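Local coordinates for protein multicopper oxidase (PDB 4E9X) that is a copper-binding multicopper oxidase that probably couples one-electron oxidation of substrates to the reduction of dioxygen to water, at residues A[23-28]-A[112-118]. Sequence-based numbering, arbitrary orientation.
Sequences YKVFGF and HVGVRGM. With CU (copper (II) ion), chain D.
Phe-26 turns its ring edge toward one face of the His-112 imidazole (edge-to-face, centroids 5.1 Å apart, planes at 55°) and, with chi1 m, sets its CB 3.5 Å from Met-118 SD; the sulfur, 5.0 Å from the ring centroid, makes an oblique Met-aromatic contact. Residues 23-28 form an extended strand. Across the contact, His-112 lies in the last part of a helix that gives way to a turn, Gly-117 adopts positive phi (69°), and Met-118 N donates to His-112 O at 3.3 Å. The nearest CA atoms are those of Val-25 and Arg-116, 4.2 Å apart. Phe-26 N donates to Arg-116 O (2.9 Å), and the Arg-116 side chain, m-m-t, sends NH1 to Lys-24 O (2.9 Å), while its NE forms a salt bridge with Glu-111. This is the type 1 copper site of a cupredoxin domain: His-112 ND1 binds the ion at 2.0 Å, alongside His-57 and Cys-105, and Met-118 SD stands 2.8 Å from CU, as an axial methionine does. Tyr-23 CE2 packs 3.9 Å from Val-115 CB, its hydroxyl bonded to Glu-148 O. Phe-28 CZ lies 3.8 Å from Met-118 CE, and a water bridges Phe-28 N and Gly-117 O, 2.9 Å from each.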
ATOM      1  N   TYR A  23      -7.336 -27.143  -0.508  1.00 11.05           N
ATOM      2  CA  TYR A  23      -6.126 -26.643   0.137  1.00 10.81           C
ATOM      3  C   TYR A  23      -6.016 -27.233   1.535  1.00 11.59           C
ATOM      4  O   TYR A  23      -6.975 -27.170   2.310  1.00 12.08           O
ATOM      5  CB  TYR A  23      -6.185 -25.106   0.168  1.00 12.27           C
ATOM      6  CG  TYR A  23      -4.818 -24.460   0.006  1.00 11.10           C
ATOM      7  CD1 TYR A  23      -4.428 -24.008  -1.262  1.00 11.84           C
ATOM      8  CD2 TYR A  23      -3.919 -24.275   1.042  1.00 11.40           C
ATOM      9  CE1 TYR A  23      -3.213 -23.414  -1.526  1.00 11.20           C
ATOM     10  CE2 TYR A  23      -2.677 -23.680   0.806  1.00 11.30           C
ATOM     11  CZ  TYR A  23      -2.333 -23.263  -0.451  1.00 11.43           C
ATOM     12  OH  TYR A  23      -1.101 -22.640  -0.656  1.00 11.65           O
ATOM     13  N   LYS A  24      -4.879 -27.812   1.887  1.00 11.69           N
ATOM     14  CA  LYS A  24      -4.611 -28.301   3.239  1.00 11.76           C
ATOM     15  C   LYS A  24      -4.298 -27.125   4.146  1.00 10.87           C
ATOM     16  O   LYS A  24      -3.420 -26.304   3.859  1.00 12.13           O
ATOM     17  CB  LYS A  24      -3.447 -29.289   3.259  1.00 14.17           C
ATOM     18  CG  LYS A  24      -3.746 -30.626   2.579  1.00 17.93           C
ATOM     19  CD  LYS A  24      -2.703 -31.630   3.033  1.00 26.93           C
ATOM     20  CE  LYS A  24      -3.014 -33.072   2.746  1.00 34.00           C
ATOM     21  NZ  LYS A  24      -4.299 -33.549   2.259  1.00 50.66           N
ATOM     22  N   VAL A  25      -5.026 -27.027   5.245  1.00 10.86           N
ATOM     23  CA  VAL A  25      -4.936 -25.906   6.144  1.00 10.09           C
ATOM     24  C   VAL A  25      -4.840 -26.411   7.584  1.00 10.52           C
ATOM     25  O   VAL A  25      -5.099 -27.583   7.871  1.00 11.14           O
ATOM     26  CB  VAL A  25      -6.117 -24.924   6.017  1.00 10.26           C
ATOM     27  CG1 VAL A  25      -6.066 -24.294   4.576  1.00 12.84           C
ATOM     28  CG2 VAL A  25      -7.453 -25.561   6.326  1.00 11.18           C
ATOM     29  N   PHE A  26      -4.459 -25.549   8.510  1.00 10.18           N
ATOM     30  CA  PHE A  26      -4.517 -25.808   9.933  1.00 10.49           C
ATOM     31  C   PHE A  26      -5.645 -24.950  10.512  1.00 10.06           C
ATOM     32  O   PHE A  26      -5.437 -23.829  10.927  1.00 13.19           O
ATOM     33  CB  PHE A  26      -3.182 -25.474  10.598  1.00 11.56           C
ATOM     34  CG  PHE A  26      -2.012 -26.344  10.165  1.00 11.54           C
ATOM     35  CD1 PHE A  26      -2.023 -27.722  10.321  1.00 13.07           C
ATOM     36  CD2 PHE A  26      -0.891 -25.731   9.608  1.00 13.52           C
ATOM     37  CE1 PHE A  26      -0.924 -28.504   9.959  1.00 14.04           C
ATOM     38  CE2 PHE A  26       0.207 -26.507   9.241  1.00 12.36           C
ATOM     39  CZ  PHE A  26       0.175 -27.883   9.443  1.00 13.50           C
ATOM     40  N   GLY A  27      -6.855 -25.491  10.490  1.00 10.27           N
ATOM     41  CA  GLY A  27      -8.017 -24.654  10.823  1.00 10.90           C
ATOM     42  C   GLY A  27      -8.292 -24.684  12.300  1.00 10.25           C
ATOM     43  O   GLY A  27      -8.411 -25.744  12.936  1.00 11.93           O
ATOM     44  N   PHE A  28      -8.422 -23.517  12.903  1.00 10.33           N
ATOM     45  CA  PHE A  28      -8.953 -23.404  14.250  1.00 10.60           C
ATOM     46  C   PHE A  28     -10.379 -23.966  14.228  1.00 10.16           C
ATOM     47  O   PHE A  28     -11.195 -23.592  13.391  1.00 10.62           O
ATOM     48  CB  PHE A  28      -8.925 -21.941  14.697  1.00 10.92           C
ATOM     49  CG  PHE A  28      -7.501 -21.405  14.931  1.00 11.84           C
ATOM     50  CD1 PHE A  28      -6.707 -21.970  15.922  1.00 14.19           C
ATOM     51  CD2 PHE A  28      -7.003 -20.383  14.158  1.00 10.95           C
ATOM     52  CE1 PHE A  28      -5.394 -21.535  16.159  1.00 12.70           C
ATOM     53  CE2 PHE A  28      -5.738 -19.913  14.415  1.00 11.86           C
ATOM     54  CZ  PHE A  28      -4.917 -20.463  15.426  1.00 10.92           C
ATOM     55  N   HIS A 112       2.035 -20.491   7.903  1.00 11.55           N
ATOM     56  CA  HIS A 112       0.826 -20.829   8.640  1.00 10.99           C
ATOM     57  C   HIS A 112      -0.253 -19.758   8.470  1.00 10.77           C
ATOM     58  O   HIS A 112      -1.430 -20.103   8.327  1.00 11.41           O
ATOM     59  CB  HIS A 112       1.177 -21.085  10.126  1.00 11.97           C
ATOM     60  CG  HIS A 112       1.899 -22.388  10.348  1.00 13.22           C
ATOM     61  ND1 HIS A 112       1.938 -22.971  11.613  1.00 14.12           N
ATOM     62  CD2 HIS A 112       2.624 -23.154   9.492  1.00 14.83           C
ATOM     63  CE1 HIS A 112       2.657 -24.084  11.520  1.00 13.92           C
ATOM     64  NE2 HIS A 112       3.074 -24.211  10.268  1.00 14.79           N
ATOM     65  N   VAL A 113       0.152 -18.479   8.549  1.00 10.96           N
ATOM     66  CA  VAL A 113      -0.783 -17.382   8.367  1.00 10.50           C
ATOM     67  C   VAL A 113      -0.920 -17.098   6.886  1.00 10.12           C
ATOM     68  O   VAL A 113      -2.029 -16.845   6.403  1.00 11.21           O
ATOM     69  CB  VAL A 113      -0.387 -16.116   9.160  1.00 11.90           C
ATOM     70  CG1 VAL A 113      -1.375 -14.996   8.921  1.00 16.48           C
ATOM     71  CG2 VAL A 113      -0.295 -16.482  10.653  1.00 13.64           C
ATOM     72  N   GLY A 114       0.159 -17.192   6.125  1.00 10.24           N
ATOM     73  CA  GLY A 114       0.085 -16.828   4.691  1.00 10.89           C
ATOM     74  C   GLY A 114      -0.766 -17.802   3.874  1.00 10.79           C
ATOM     75  O   GLY A 114      -1.534 -17.338   2.999  1.00 11.96           O
ATOM     76  N   VAL A 115      -0.639 -19.122   4.121  1.00 10.08           N
ATOM     77  CA  VAL A 115      -1.413 -20.099   3.280  1.00  9.97           C
ATOM     78  C   VAL A 115      -2.107 -21.174   4.076  1.00 10.48           C
ATOM     79  O   VAL A 115      -2.766 -21.968   3.385  1.00 11.88           O
ATOM     80  CB  VAL A 115      -0.557 -20.734   2.170  1.00 11.18           C
ATOM     81  CG1 VAL A 115       0.005 -19.625   1.239  1.00 11.94           C
ATOM     82  CG2 VAL A 115       0.626 -21.593   2.661  1.00 14.72           C
ATOM     83  N   ARG A 116      -2.022 -21.269   5.417  1.00 10.20           N
ATOM     84  CA  ARG A 116      -2.662 -22.391   6.092  1.00 10.20           C
ATOM     85  C   ARG A 116      -3.861 -21.958   6.914  1.00  9.69           C
ATOM     86  O   ARG A 116      -4.389 -22.751   7.691  1.00 10.55           O
ATOM     87  CB  ARG A 116      -1.665 -23.171   6.964  1.00 10.57           C
ATOM     88  CG  ARG A 116      -0.496 -23.744   6.180  1.00 11.61           C
ATOM     89  CD  ARG A 116      -0.880 -24.805   5.139  1.00 12.53           C
ATOM     90  NE  ARG A 116       0.357 -25.059   4.347  1.00 12.02           N
ATOM     91  CZ  ARG A 116       0.322 -25.569   3.133  1.00 12.61           C
ATOM     92  NH1 ARG A 116      -0.818 -25.988   2.535  1.00 11.96           N
ATOM     93  NH2 ARG A 116       1.474 -25.694   2.458  1.00 13.07           N
ATOM     94  N   GLY A 117      -4.354 -20.746   6.696  1.00  9.14           N
ATOM     95  CA  GLY A 117      -5.639 -20.353   7.213  1.00  9.37           C
ATOM     96  C   GLY A 117      -5.701 -20.193   8.716  1.00  9.07           C
ATOM     97  O   GLY A 117      -6.780 -20.222   9.284  1.00  8.96           O
ATOM     98  N   MET A 118      -4.534 -19.987   9.379  1.00  8.71           N
ATOM     99  CA  MET A 118      -4.538 -19.930  10.858  1.00  9.54           C
ATOM    100  C   MET A 118      -4.850 -18.546  11.371  1.00  8.60           C
ATOM    101  O   MET A 118      -4.010 -17.836  11.947  1.00  9.91           O
ATOM    102  CB  MET A 118      -3.147 -20.374  11.364  1.00 10.23           C
ATOM    103  CG  MET A 118      -2.812 -21.803  10.851  1.00 10.41           C
ATOM    104  SD  MET A 118      -1.651 -22.624  11.979  1.00 11.29           S
ATOM    105  CE  MET A 118      -2.679 -22.866  13.442  1.00 12.90           C
TER
HETATM  106 CU    CU D1401       0.824 -22.526  13.215  0.90 12.49          CU
HETATM  107  O   HOH W   1      -8.602 -21.165  11.264  1.00  9.55           O